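Local coordinates for 3-hydroxyisobutyrate dehydrogenase (Salmonella typhimurium, PDB 3G0O), which probably catalyses the oxidation of L-threonate to 2-dehydro-L-erythronate, using NAD(+) in preference to NADP(+), at residues V10-L15 and V69-N74; W34-N39 and R59-V64; A97-S102 and T152-V157; G87-M92 and L119-L124; V73-V78 and S102-A107. One frame throughout, in Å; residues are numbered along the deposited sequence.

Contact 1: residues V10-L15 and V69-N74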
# COMPACT_ATOMS: atom_id res chain seq x y z
N VAL A 10 -3.44 -32.24 -14.34
CA VAL A 10 -2.52 -31.21 -13.89
C VAL A 10 -1.92 -31.61 -12.55
O VAL A 10 -2.64 -32.07 -11.66
CB VAL A 10 -3.23 -29.85 -13.75
CG1 VAL A 10 -4.40 -29.97 -12.78
CG2 VAL A 10 -2.24 -28.79 -13.27
N GLY A 11 -0.61 -31.45 -12.42
CA GLY A 11 0.05 -31.77 -11.17
C GLY A 11 0.56 -30.50 -10.51
O GLY A 11 1.22 -29.68 -11.16
N ILE A 12 0.26 -30.33 -9.23
CA ILE A 12 0.70 -29.16 -8.47
C ILE A 12 1.81 -29.58 -7.53
O ILE A 12 1.59 -30.39 -6.63
CB ILE A 12 -0.43 -28.55 -7.62
CG1 ILE A 12 -1.66 -28.28 -8.49
CG2 ILE A 12 0.05 -27.26 -6.96
CD1 ILE A 12 -1.41 -27.31 -9.63
N VAL A 13 3.01 -29.04 -7.73
CA VAL A 13 4.16 -29.37 -6.89
C VAL A 13 4.42 -28.19 -5.95
O VAL A 13 4.74 -27.09 -6.40
CB VAL A 13 5.41 -29.64 -7.73
CG1 VAL A 13 6.56 -30.10 -6.84
CG2 VAL A 13 5.11 -30.68 -8.79
N GLY A 14 4.29 -28.43 -4.66
CA GLY A 14 4.47 -27.37 -3.68
C GLY A 14 3.08 -27.02 -3.20
O GLY A 14 2.38 -26.24 -3.83
N LEU A 15 2.68 -27.61 -2.07
CA LEU A 15 1.36 -27.37 -1.53
C LEU A 15 1.33 -26.43 -0.33
O LEU A 15 0.72 -26.73 0.70
CB LEU A 15 0.71 -28.71 -1.17
CG LEU A 15 0.54 -29.64 -2.38
CD1 LEU A 15 0.02 -31.00 -1.92
CD2 LEU A 15 -0.41 -29.01 -3.39
N VAL A 69 2.56 -27.64 -12.43
CA VAL A 69 2.73 -26.29 -11.87
C VAL A 69 3.67 -26.41 -10.68
O VAL A 69 3.47 -27.24 -9.80
CB VAL A 69 1.38 -25.70 -11.38
CG1 VAL A 69 1.59 -24.26 -10.89
CG2 VAL A 69 0.35 -25.75 -12.49
N ILE A 70 4.71 -25.58 -10.67
CA ILE A 70 5.68 -25.61 -9.58
C ILE A 70 5.63 -24.33 -8.76
O ILE A 70 6.07 -23.26 -9.20
CB ILE A 70 7.11 -25.81 -10.14
CG1 ILE A 70 7.14 -27.06 -11.01
CG2 ILE A 70 8.10 -25.92 -8.99
CD1 ILE A 70 8.48 -27.32 -11.69
N LEU A 71 5.09 -24.44 -7.55
CA LEU A 71 4.97 -23.31 -6.64
C LEU A 71 5.90 -23.54 -5.45
O LEU A 71 5.49 -24.06 -4.41
CB LEU A 71 3.52 -23.18 -6.16
CG LEU A 71 2.49 -22.79 -7.23
CD1 LEU A 71 1.15 -23.42 -6.93
CD2 LEU A 71 2.36 -21.27 -7.29
N VAL A 72 7.16 -23.14 -5.62
CA VAL A 72 8.15 -23.30 -4.57
C VAL A 72 8.88 -21.99 -4.28
O VAL A 72 8.74 -21.01 -5.02
CB VAL A 72 9.18 -24.40 -4.95
CG1 VAL A 72 8.47 -25.74 -5.05
CG2 VAL A 72 9.86 -24.06 -6.26
N VAL A 73 9.66 -21.99 -3.21
CA VAL A 73 10.37 -20.80 -2.77
C VAL A 73 11.46 -20.24 -3.69
O VAL A 73 11.51 -19.04 -3.93
CB VAL A 73 10.99 -21.03 -1.36
CG1 VAL A 73 11.80 -19.82 -0.93
CG2 VAL A 73 9.89 -21.31 -0.36
N ASN A 74 12.33 -21.11 -4.20
CA ASN A 74 13.42 -20.62 -5.04
C ASN A 74 13.80 -21.48 -6.23
O ASN A 74 13.28 -22.58 -6.43
CB ASN A 74 14.65 -20.40 -4.17
CG ASN A 74 15.03 -21.65 -3.41
OD1 ASN A 74 15.20 -22.72 -3.99
ND2 ASN A 74 15.17 -21.52 -2.09

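Contact 2: residues W34-N39 and R59-V64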
# COMPACT_ATOMS: atom_id res chain seq x y z
N TRP A 34 -3.43 -33.72 -9.36
CA TRP A 34 -2.44 -34.48 -8.61
C TRP A 34 -1.64 -33.46 -7.79
O TRP A 34 -1.46 -32.32 -8.23
CB TRP A 34 -1.48 -35.22 -9.54
CG TRP A 34 -2.14 -36.17 -10.50
CD1 TRP A 34 -2.81 -35.85 -11.64
CD2 TRP A 34 -2.18 -37.59 -10.39
NE1 TRP A 34 -3.27 -36.99 -12.26
CE2 TRP A 34 -2.90 -38.08 -11.51
CE3 TRP A 34 -1.69 -38.51 -9.46
CZ2 TRP A 34 -3.13 -39.44 -11.73
CZ3 TRP A 34 -1.92 -39.87 -9.67
CH2 TRP A 34 -2.63 -40.32 -10.79
N GLY A 35 -1.16 -33.87 -6.63
CA GLY A 35 -0.38 -32.98 -5.79
C GLY A 35 0.90 -33.62 -5.26
O GLY A 35 0.97 -34.84 -5.09
N ALA A 36 1.91 -32.80 -5.01
CA ALA A 36 3.18 -33.31 -4.49
C ALA A 36 3.74 -32.33 -3.47
O ALA A 36 3.94 -31.15 -3.77
CB ALA A 36 4.17 -33.50 -5.62
N ASP A 37 3.99 -32.83 -2.26
CA ASP A 37 4.55 -32.00 -1.19
C ASP A 37 5.04 -32.91 -0.07
O ASP A 37 4.47 -33.98 0.17
CB ASP A 37 3.48 -31.06 -0.63
CG ASP A 37 4.08 -29.92 0.19
OD1 ASP A 37 4.57 -28.94 -0.42
OD2 ASP A 37 4.09 -30.01 1.43
N LEU A 38 6.10 -32.48 0.62
CA LEU A 38 6.65 -33.27 1.71
C LEU A 38 5.74 -33.27 2.93
O LEU A 38 5.96 -34.03 3.86
CB LEU A 38 8.04 -32.75 2.09
CG LEU A 38 9.12 -32.98 1.03
CD1 LEU A 38 10.44 -32.38 1.50
CD2 LEU A 38 9.27 -34.48 0.78
N ASN A 39 4.72 -32.42 2.91
CA ASN A 39 3.78 -32.36 4.03
C ASN A 39 2.66 -33.37 3.82
O ASN A 39 1.73 -33.14 3.04
CB ASN A 39 3.20 -30.96 4.17
CG ASN A 39 2.09 -30.89 5.19
OD1 ASN A 39 2.16 -31.53 6.24
ND2 ASN A 39 1.06 -30.11 4.90
N ARG A 59 7.14 -37.78 -9.08
CA ARG A 59 7.63 -38.86 -9.93
C ARG A 59 6.53 -39.88 -10.26
O ARG A 59 6.53 -40.47 -11.33
CB ARG A 59 8.82 -39.59 -9.28
CG ARG A 59 9.97 -38.67 -8.90
CD ARG A 59 11.20 -39.42 -8.38
NE ARG A 59 11.97 -38.56 -7.48
CZ ARG A 59 11.64 -38.32 -6.22
NH1 ARG A 59 10.57 -38.90 -5.70
NH2 ARG A 59 12.35 -37.48 -5.48
N GLU A 60 5.59 -40.07 -9.34
CA GLU A 60 4.51 -41.03 -9.54
C GLU A 60 3.53 -40.64 -10.65
O GLU A 60 2.94 -41.52 -11.29
CB GLU A 60 3.72 -41.22 -8.23
CG GLU A 60 4.50 -40.94 -6.93
CD GLU A 60 5.41 -42.07 -6.49
OE1 GLU A 60 6.17 -42.59 -7.34
OE2 GLU A 60 5.39 -42.43 -5.29
N PHE A 61 3.35 -39.35 -10.89
CA PHE A 61 2.40 -38.91 -11.91
C PHE A 61 2.93 -38.00 -13.01
O PHE A 61 2.20 -37.70 -13.96
CB PHE A 61 1.20 -38.24 -11.22
CG PHE A 61 1.56 -37.07 -10.35
CD1 PHE A 61 1.92 -35.84 -10.92
CD2 PHE A 61 1.57 -37.18 -8.97
CE1 PHE A 61 2.28 -34.75 -10.12
CE2 PHE A 61 1.92 -36.10 -8.15
CZ PHE A 61 2.28 -34.89 -8.73
N ALA A 62 4.19 -37.58 -12.91
CA ALA A 62 4.78 -36.69 -13.91
C ALA A 62 4.63 -37.23 -15.34
O ALA A 62 4.52 -36.47 -16.30
CB ALA A 62 6.25 -36.46 -13.60
N GLY A 63 4.63 -38.56 -15.46
CA GLY A 63 4.51 -39.17 -16.77
C GLY A 63 3.14 -39.11 -17.42
O GLY A 63 3.00 -39.47 -18.59
N VAL A 64 2.12 -38.65 -16.70
CA VAL A 64 0.78 -38.59 -17.28
C VAL A 64 0.14 -37.21 -17.30
O VAL A 64 -0.87 -37.00 -17.98
CB VAL A 64 -0.20 -39.54 -16.55
CG1 VAL A 64 0.35 -40.95 -16.55
CG2 VAL A 64 -0.46 -39.04 -15.14

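Contact 3: residues A97-S102 and T152-V157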
# COMPACT_ATOMS: atom_id res chain seq x y z
N ALA A 97 3.24 -29.11 -20.55
CA ALA A 97 3.77 -27.82 -20.13
C ALA A 97 4.15 -27.74 -18.66
O ALA A 97 3.56 -28.40 -17.80
CB ALA A 97 2.77 -26.73 -20.45
N VAL A 98 5.16 -26.92 -18.36
CA VAL A 98 5.59 -26.71 -16.99
C VAL A 98 5.41 -25.24 -16.68
O VAL A 98 5.98 -24.38 -17.35
CB VAL A 98 7.07 -27.07 -16.78
CG1 VAL A 98 7.46 -26.76 -15.34
CG2 VAL A 98 7.30 -28.54 -17.08
N MSE A 99 4.59 -24.94 -15.68
CA MSE A 99 4.34 -23.57 -15.27
C MSE A 99 5.15 -23.33 -14.00
O MSE A 99 4.81 -23.84 -12.93
CB MSE A 99 2.85 -23.39 -14.99
CG MSE A 99 2.44 -21.96 -14.66
SE MSE A 99 0.54 -21.82 -14.32
CE MSE A 99 0.55 -20.48 -12.92
N VAL A 100 6.24 -22.57 -14.13
CA VAL A 100 7.09 -22.28 -12.99
C VAL A 100 6.58 -21.02 -12.30
O VAL A 100 6.62 -19.93 -12.88
CB VAL A 100 8.56 -22.09 -13.42
CG1 VAL A 100 9.44 -21.84 -12.20
CG2 VAL A 100 9.05 -23.31 -14.18
N SER A 101 6.08 -21.18 -11.08
CA SER A 101 5.54 -20.07 -10.33
C SER A 101 6.28 -19.91 -9.00
O SER A 101 5.77 -20.26 -7.93
CB SER A 101 4.05 -20.29 -10.09
OG SER A 101 3.37 -20.46 -11.33
N SER A 102 7.49 -19.37 -9.08
CA SER A 102 8.32 -19.16 -7.90
C SER A 102 8.79 -17.71 -7.96
O SER A 102 8.08 -16.84 -8.44
CB SER A 102 9.52 -20.11 -7.97
OG SER A 102 10.41 -19.93 -6.88
N THR A 152 -1.09 -21.71 -24.55
CA THR A 152 -2.21 -22.50 -25.03
C THR A 152 -2.40 -23.78 -24.22
O THR A 152 -3.51 -24.10 -23.81
CB THR A 152 -2.04 -22.87 -26.52
OG1 THR A 152 -2.01 -21.67 -27.31
CG2 THR A 152 -3.19 -23.75 -27.00
N ARG A 153 -1.31 -24.50 -24.00
CA ARG A 153 -1.37 -25.75 -23.25
C ARG A 153 -1.85 -25.53 -21.82
O ARG A 153 -2.61 -26.34 -21.28
CB ARG A 153 0.00 -26.41 -23.21
CG ARG A 153 -0.03 -27.87 -22.81
CD ARG A 153 -0.55 -28.72 -23.97
NE ARG A 153 -0.30 -30.13 -23.72
CZ ARG A 153 -1.18 -30.96 -23.18
NH1 ARG A 153 -2.39 -30.53 -22.82
NH2 ARG A 153 -0.84 -32.21 -22.96
N LEU A 154 -1.41 -24.44 -21.21
CA LEU A 154 -1.77 -24.13 -19.83
C LEU A 154 -3.08 -23.39 -19.60
O LEU A 154 -3.48 -23.18 -18.45
CB LEU A 154 -0.63 -23.35 -19.17
CG LEU A 154 0.65 -24.14 -18.90
CD1 LEU A 154 1.81 -23.19 -18.67
CD2 LEU A 154 0.44 -25.05 -17.69
N LYS A 155 -3.76 -23.02 -20.67
CA LYS A 155 -5.02 -22.28 -20.54
C LYS A 155 -5.99 -22.86 -19.51
O LYS A 155 -6.57 -22.11 -18.72
CB LYS A 155 -5.72 -22.16 -21.89
CG LYS A 155 -6.90 -21.20 -21.88
CD LYS A 155 -7.52 -21.11 -23.27
CE LYS A 155 -8.59 -20.03 -23.31
NZ LYS A 155 -9.60 -20.22 -22.24
N PRO A 156 -6.20 -24.19 -19.52
CA PRO A 156 -7.12 -24.79 -18.55
C PRO A 156 -6.67 -24.50 -17.11
O PRO A 156 -7.49 -24.25 -16.23
CB PRO A 156 -7.05 -26.28 -18.89
CG PRO A 156 -6.80 -26.27 -20.36
CD PRO A 156 -5.75 -25.19 -20.50
N VAL A 157 -5.36 -24.54 -16.89
CA VAL A 157 -4.81 -24.29 -15.57
C VAL A 157 -4.94 -22.81 -15.19
O VAL A 157 -5.42 -22.49 -14.11
CB VAL A 157 -3.32 -24.69 -15.50
CG1 VAL A 157 -2.74 -24.33 -14.13
CG2 VAL A 157 -3.18 -26.19 -15.76

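Contact 4: residues G87-M92 and L119-L124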
# COMPACT_ATOMS: atom_id res chain seq x y z
N GLY A 87 14.61 -35.82 -10.40
CA GLY A 87 13.89 -34.86 -11.21
C GLY A 87 12.77 -35.53 -11.99
O GLY A 87 12.77 -36.75 -12.12
N VAL A 88 11.81 -34.75 -12.50
CA VAL A 88 10.69 -35.33 -13.24
C VAL A 88 10.56 -34.87 -14.68
O VAL A 88 9.76 -35.43 -15.44
CB VAL A 88 9.35 -35.03 -12.53
CG1 VAL A 88 9.38 -35.57 -11.12
CG2 VAL A 88 9.07 -33.54 -12.54
N ALA A 89 11.33 -33.86 -15.08
CA ALA A 89 11.26 -33.34 -16.44
C ALA A 89 11.38 -34.44 -17.50
O ALA A 89 10.58 -34.48 -18.44
CB ALA A 89 12.35 -32.29 -16.65
N HIS A 90 12.36 -35.33 -17.34
CA HIS A 90 12.59 -36.41 -18.29
C HIS A 90 11.49 -37.47 -18.35
O HIS A 90 11.50 -38.32 -19.24
CB HIS A 90 13.93 -37.09 -17.99
CG HIS A 90 13.93 -37.85 -16.69
ND1 HIS A 90 13.93 -39.23 -16.64
CD2 HIS A 90 13.92 -37.42 -15.41
CE1 HIS A 90 13.90 -39.62 -15.37
NE2 HIS A 90 13.89 -38.54 -14.61
N LEU A 91 10.54 -37.42 -17.43
CA LEU A 91 9.45 -38.39 -17.41
C LEU A 91 8.21 -37.84 -18.09
O LEU A 91 7.30 -38.58 -18.44
CB LEU A 91 9.10 -38.75 -15.97
CG LEU A 91 10.22 -39.35 -15.13
CD1 LEU A 91 9.70 -39.56 -13.72
CD2 LEU A 91 10.69 -40.66 -15.74
N MSE A 92 8.19 -36.52 -18.27
CA MSE A 92 7.06 -35.84 -18.88
C MSE A 92 6.91 -36.12 -20.37
O MSE A 92 7.90 -36.19 -21.10
CB MSE A 92 7.17 -34.33 -18.61
CG MSE A 92 7.01 -34.02 -17.13
SE MSE A 92 6.98 -32.16 -16.67
CE MSE A 92 5.24 -31.69 -17.33
N LEU A 119 13.63 -31.02 -24.20
CA LEU A 119 12.89 -32.24 -23.94
C LEU A 119 11.51 -32.17 -24.58
O LEU A 119 10.62 -32.94 -24.24
CB LEU A 119 12.74 -32.45 -22.43
CG LEU A 119 14.02 -32.52 -21.61
CD1 LEU A 119 13.65 -32.61 -20.14
CD2 LEU A 119 14.87 -33.71 -22.03
N ASN A 120 11.35 -31.23 -25.50
CA ASN A 120 10.08 -31.04 -26.18
C ASN A 120 8.95 -30.71 -25.21
O ASN A 120 7.81 -31.15 -25.39
CB ASN A 120 9.70 -32.28 -26.99
CG ASN A 120 9.96 -32.11 -28.47
OD1 ASN A 120 9.65 -32.98 -29.27
ND2 ASN A 120 10.54 -30.97 -28.84
N LEU A 121 9.29 -29.95 -24.18
CA LEU A 121 8.33 -29.52 -23.17
C LEU A 121 8.17 -28.00 -23.25
O LEU A 121 9.11 -27.30 -23.63
CB LEU A 121 8.82 -29.92 -21.77
CG LEU A 121 9.10 -31.41 -21.57
CD1 LEU A 121 9.70 -31.65 -20.19
CD2 LEU A 121 7.82 -32.21 -21.75
N ASN A 122 6.99 -27.51 -22.91
CA ASN A 122 6.73 -26.07 -22.94
C ASN A 122 6.83 -25.51 -21.52
O ASN A 122 6.32 -26.11 -20.57
CB ASN A 122 5.33 -25.79 -23.48
CG ASN A 122 5.11 -26.38 -24.85
OD1 ASN A 122 4.35 -27.33 -25.00
ND2 ASN A 122 5.77 -25.81 -25.85
N MSE A 123 7.50 -24.38 -21.36
CA MSE A 123 7.60 -23.79 -20.04
C MSE A 123 7.04 -22.38 -20.03
O MSE A 123 7.23 -21.62 -20.98
CB MSE A 123 9.04 -23.74 -19.55
CG MSE A 123 9.11 -23.46 -18.05
SE MSE A 123 10.66 -22.48 -17.48
CE MSE A 123 10.06 -20.72 -17.97
N LEU A 124 6.33 -22.04 -18.96
CA LEU A 124 5.77 -20.71 -18.82
C LEU A 124 6.42 -20.05 -17.61
O LEU A 124 6.35 -20.57 -16.49
CB LEU A 124 4.26 -20.76 -18.61
CG LEU A 124 3.53 -19.41 -18.75
CD1 LEU A 124 3.65 -18.94 -20.20
CD2 LEU A 124 2.06 -19.55 -18.37
O HOH W 1 9.01 -35.40 -23.43

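Contact 5: residues V73-V78 and S102-A107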
# COMPACT_ATOMS: atom_id res chain seq x y z
N VAL A 73 9.66 -21.99 -3.21
CA VAL A 73 10.37 -20.80 -2.77
C VAL A 73 11.46 -20.24 -3.69
O VAL A 73 11.51 -19.04 -3.93
CB VAL A 73 10.99 -21.03 -1.36
CG1 VAL A 73 11.80 -19.82 -0.93
CG2 VAL A 73 9.89 -21.31 -0.36
N ASN A 74 12.33 -21.11 -4.20
CA ASN A 74 13.42 -20.62 -5.04
C ASN A 74 13.80 -21.48 -6.23
O ASN A 74 13.28 -22.58 -6.43
CB ASN A 74 14.65 -20.40 -4.17
CG ASN A 74 15.03 -21.65 -3.41
OD1 ASN A 74 15.20 -22.72 -3.99
ND2 ASN A 74 15.17 -21.52 -2.09
N ALA A 75 14.75 -20.96 -7.02
CA ALA A 75 15.24 -21.64 -8.21
C ALA A 75 15.86 -22.99 -7.88
O ALA A 75 15.71 -23.95 -8.63
CB ALA A 75 16.27 -20.76 -8.91
N ALA A 76 16.58 -23.04 -6.76
CA ALA A 76 17.22 -24.28 -6.35
C ALA A 76 16.17 -25.38 -6.22
O ALA A 76 16.37 -26.50 -6.68
CB ALA A 76 17.94 -24.08 -5.02
N GLN A 77 15.04 -25.04 -5.61
CA GLN A 77 13.96 -26.00 -5.43
C GLN A 77 13.26 -26.33 -6.75
O GLN A 77 12.78 -27.45 -6.94
CB GLN A 77 12.96 -25.48 -4.39
CG GLN A 77 13.45 -25.64 -2.96
CD GLN A 77 12.58 -24.93 -1.94
OE1 GLN A 77 11.35 -24.95 -2.03
NE2 GLN A 77 13.21 -24.31 -0.94
N VAL A 78 13.21 -25.36 -7.66
CA VAL A 78 12.59 -25.61 -8.96
C VAL A 78 13.46 -26.63 -9.69
O VAL A 78 12.95 -27.61 -10.25
CB VAL A 78 12.49 -24.33 -9.82
CG1 VAL A 78 11.93 -24.66 -11.19
CG2 VAL A 78 11.61 -23.30 -9.12
N SER A 102 7.49 -19.37 -9.08
CA SER A 102 8.32 -19.16 -7.90
C SER A 102 8.79 -17.71 -7.96
O SER A 102 8.08 -16.84 -8.44
CB SER A 102 9.52 -20.11 -7.97
OG SER A 102 10.41 -19.93 -6.88
N THR A 103 9.98 -17.44 -7.43
CA THR A 103 10.53 -16.09 -7.49
C THR A 103 12.00 -16.29 -7.83
O THR A 103 12.84 -16.44 -6.95
CB THR A 103 10.38 -15.34 -6.15
OG1 THR A 103 8.99 -15.26 -5.80
CG2 THR A 103 10.94 -13.93 -6.26
N ILE A 104 12.28 -16.31 -9.13
CA ILE A 104 13.62 -16.55 -9.62
C ILE A 104 14.13 -15.45 -10.55
O ILE A 104 13.37 -14.59 -10.98
CB ILE A 104 13.66 -17.91 -10.36
CG1 ILE A 104 12.82 -17.85 -11.65
CG2 ILE A 104 13.11 -19.00 -9.46
CD1 ILE A 104 12.73 -19.17 -12.41
N SER A 105 15.42 -15.49 -10.87
CA SER A 105 16.01 -14.49 -11.74
C SER A 105 15.57 -14.75 -13.17
O SER A 105 15.14 -15.85 -13.51
CB SER A 105 17.53 -14.55 -11.67
OG SER A 105 18.01 -15.72 -12.30
N SER A 106 15.68 -13.73 -14.01
CA SER A 106 15.33 -13.86 -15.42
C SER A 106 16.27 -14.88 -16.06
O SER A 106 15.84 -15.69 -16.90
CB SER A 106 15.47 -12.52 -16.13
OG SER A 106 15.07 -12.63 -17.48
N ALA A 107 17.54 -14.83 -15.68
CA ALA A 107 18.52 -15.76 -16.22
C ALA A 107 18.12 -17.20 -15.92
O ALA A 107 18.17 -18.06 -16.79
CB ALA A 107 19.90 -15.46 -15.64
O HOH W 2 8.25 -18.12 -4.59
O HOH W 3 15.42 -18.18 -6.72

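Contact 1: residues V10-L15 and V69-N74
Residues 10-13 and 69-70 run side by side as parallel strands, their directions only 2° apart, with Ile-12 beside Val-69 and Val-13 beside Ile-70. Val-69 is gripped through both of its backbone polar groups: its N gives a hydrogen bond to Gly-11 O at 2.8 Å, and its O receives one from Val-13 N, also at 2.8 Å and nearly straight. Two residues further on, past the end of the regular strand, Leu-71 N still bonds to Val-13 O at 2.9 Å. On the face that carries Ile-12 and Val-69, the two side chains lie together and point the same way, Ile-12 CD1 meeting Val-69 CB at 3.7 Å. The other branch of the isoleucine, CG2, reaches Leu-71 CD1 at 4.0 Å. Branched residues suit this place, because one side chain can fill the space toward two neighbours at once. The pair of strands forms the middle of the Rossmann-type sheet, where helix 17-28 covers the face of Ile-12 and helix 75-82 that of Val-13 and Ile-70. At Gly-14, which opens a pattern resembling the dinucleotide-binding GxGxxG turn, phi is 106° and Leu-71 O lies close against the alpha carbon. A beta carbon would collide with that oxygen; glycine instead offers Gly-14 CA for a CA-H...O contact of 3.5 Å with Leu-71 O.

Contact 2: residues W34-N39 and R59-V64
In the Rossmann-type domain, Trp-34 of strand 32-36, next to the outermost strand 53-55, meets Phe-61, which belongs to the connection leading from strand 53-55 to strand 67-70. The two side chains slide past each other in opposite directions, and each lays its beta carbon over the other's ring. Trp-34 CB stands 3.5 Å from the centroid of the Phe-61 ring and only 5° off the ring normal, a well-centred CH-pi contact. In return, Phe-61 CB sits over the six-membered ring of Trp-34, displaced toward the rim, with Trp-34 CE3 just 3.4 Å away. The ring planes themselves are oblique, 32° apart, so the fit comes from methylene on ring rather than from stacking. Large flat residues suit such a place: each ring offers a broad face to the other's beta carbon. Trp-34 also has a polar end, and its NE1 is hydrogen-bonded to His-9 ND1. Phe-61 takes chi1 of 58°, with CG between its backbone N and carbonyl carbon. The edge of its ring meets two atoms near the ring plane: Gly-35 O is 3.4 Å from Phe-61 CE2, while Ala-36, whose methyl is its whole side chain, brings CB to 3.9 Å from Phe-61 CZ.

Contact 3: residues A97-S102 and T152-V157
Leu-154 projects from its helix toward strand 97-100 and presents its forked end to two residues of the strand. With chi1 at -71°, CG lies beside the backbone N, and it comes within 3.7 Å of Ala-97 CB. The two methyls then reach Met-99: Leu-154 CD1 is 3.8 Å and Leu-154 CD2 4.0 Å from Met-99 CB, so the fork straddles that methylene. Alanine at 97 is short enough to let the helix settle close, and its single methyl is shared with the next residue back, since Arg-153 CG lies 3.8 Å from Ala-97 CB. Here only the aliphatic base of the arginine takes part. Its chain bends at chi2, and the guanidinium finds partners elsewhere, NH2 in a salt bridge with Asp-66 and NE on Gly-95 O; a long residue with an apolar stem and a charged tip fits this border position. Met-99, modelled as selenomethionine, starts with CG anti to the backbone N, and its side chain crosses that of Val-157 at a slant, SE 4.1 Å from Val-157 CG1. The long, flexible selenoether chain thus serves the next turn of the helix. That turn is kinked at Pro-156 and Val-157, neither N bonding to the turn before; the proline N has no proton to give. The axis of residues 152-157 passes 8.6 Å from that of strand 97-100, at a crossing angle of -62°. Helix 148-161 follows the antiparallel strand 140-145 and crosses back over the sheet, so that this is the helix-on-sheet packing of a Rossmann-type alpha/beta domain extended by further strands.

Contact 4: residues G87-M92 and L119-L124
Leu-119 sets its CD1 methyl against the CB of Ala-89, 3.7 Å away. The small alanine lies on a short 3-10 turn, and beside it Leu-121 brings CD1 to 3.4 Å from Ala-89 O. The same leucine faces Met-92 as well: Leu-121 CD2 is 3.8 Å from Met-92 CB, with CD1 only slightly farther from that carbon. Met-92, built as selenomethionine, touches with its beta carbon, while its side chain also packs on Val-98 of the sheet. Leucine suits position 121, since its fork lets CD1 touch both Ala-89 O and Met-92 CB while CD2 touches Met-92. The contact belongs to the Rossmann-type fold, where the loop after helix 75-82 packs against the helix-to-strand turn of the beta-alpha-beta crossover running from strand 97-100 through helix 106-117 to strand 122-129. Between the two leucines a Schellman motif ends the helix: Leu-121 N bonds back to Leu-116 O and Asn-120 N to Thr-117 O. Asn-120 takes a positive phi of 60° there, a conformation asparagine adopts more readily than most residues. A water bridges the backbones, lying 2.7 Å from Met-92 O and 3.0 Å from Leu-119 O.

Contact 5: residues V73-V78 and S102-A107
This is a partly polar, water-bridged contact between Val-73 to Val-78 and Ser-102 to Ile-104, where two neighbouring strands, 67-70 and 97-100, give way to the helices that follow. Ser-102 has OG anti to its backbone N (chi1 178°), which brings the hydroxyl to 3.3 Å from Val-73 O; its hydrogen bond goes to Val-72 O. A small residue suits this place between loops, since its hydroxyl can bond to a loop carbonyl while Ser-102 CB rests 4.0 Å from Val-78 CG2. Ile-104 supplies the apolar part: its CG2 lies 3.5 Å from Ala-75 N and 3.7 Å from Ala-75 CB, and the small alanine lets the branch come close to the helix start. Such loops at the carboxyl ends of the strands are where Rossmann-type folds place their sites, and here Thr-103 OG1 is hydrogen-bonded to NZ of Lys-179, the predicted active-site residue. One water accepts from Ala-75 N at 2.9 Å and donates to Thr-103 O at 3.1 Å, tying the first turn of helix 75-82 to the loop of residues 102-104. A second water links Thr-103 OG1 to Val-73 O, the latter bond weak. Asn-74 is the N-cap of that helix, its OD1 receiving Gln-77 N at 2.8 Å, nearly along the C=O axis; the short side chain can curl forward to a backbone N of the first turn.

All five contacts lie in the Rossmann-type domain. Contacts 1 and 2 meet through the adjacent strands 9-13 and 32-36, and Leu-15 N of contact 1 is 2.8 Å from Asp-37 OD1 of contact 2. Contact 3 continues the sheet on the other flank, with Ile-70 O 2.8 Å from Ser-101 N, and contact 4 adds strand 122-129 beside it. Contacts 2 and 4 also touch, Ala-62 CB lying 3.6 Å from Val-88 CB. Contact 5 shares Val-73 and Asn-74 with contact 1 and Ser-102 with contact 3. In it the side chain of Thr-103 lies about 3 Å from that of Lys-179, the predicted active-site residue; the side chains of Thr-103 and Leu-71 each lie about 8 Å from the bound L(+)-tartaric acid, whereas contacts 2 and 4 are remote.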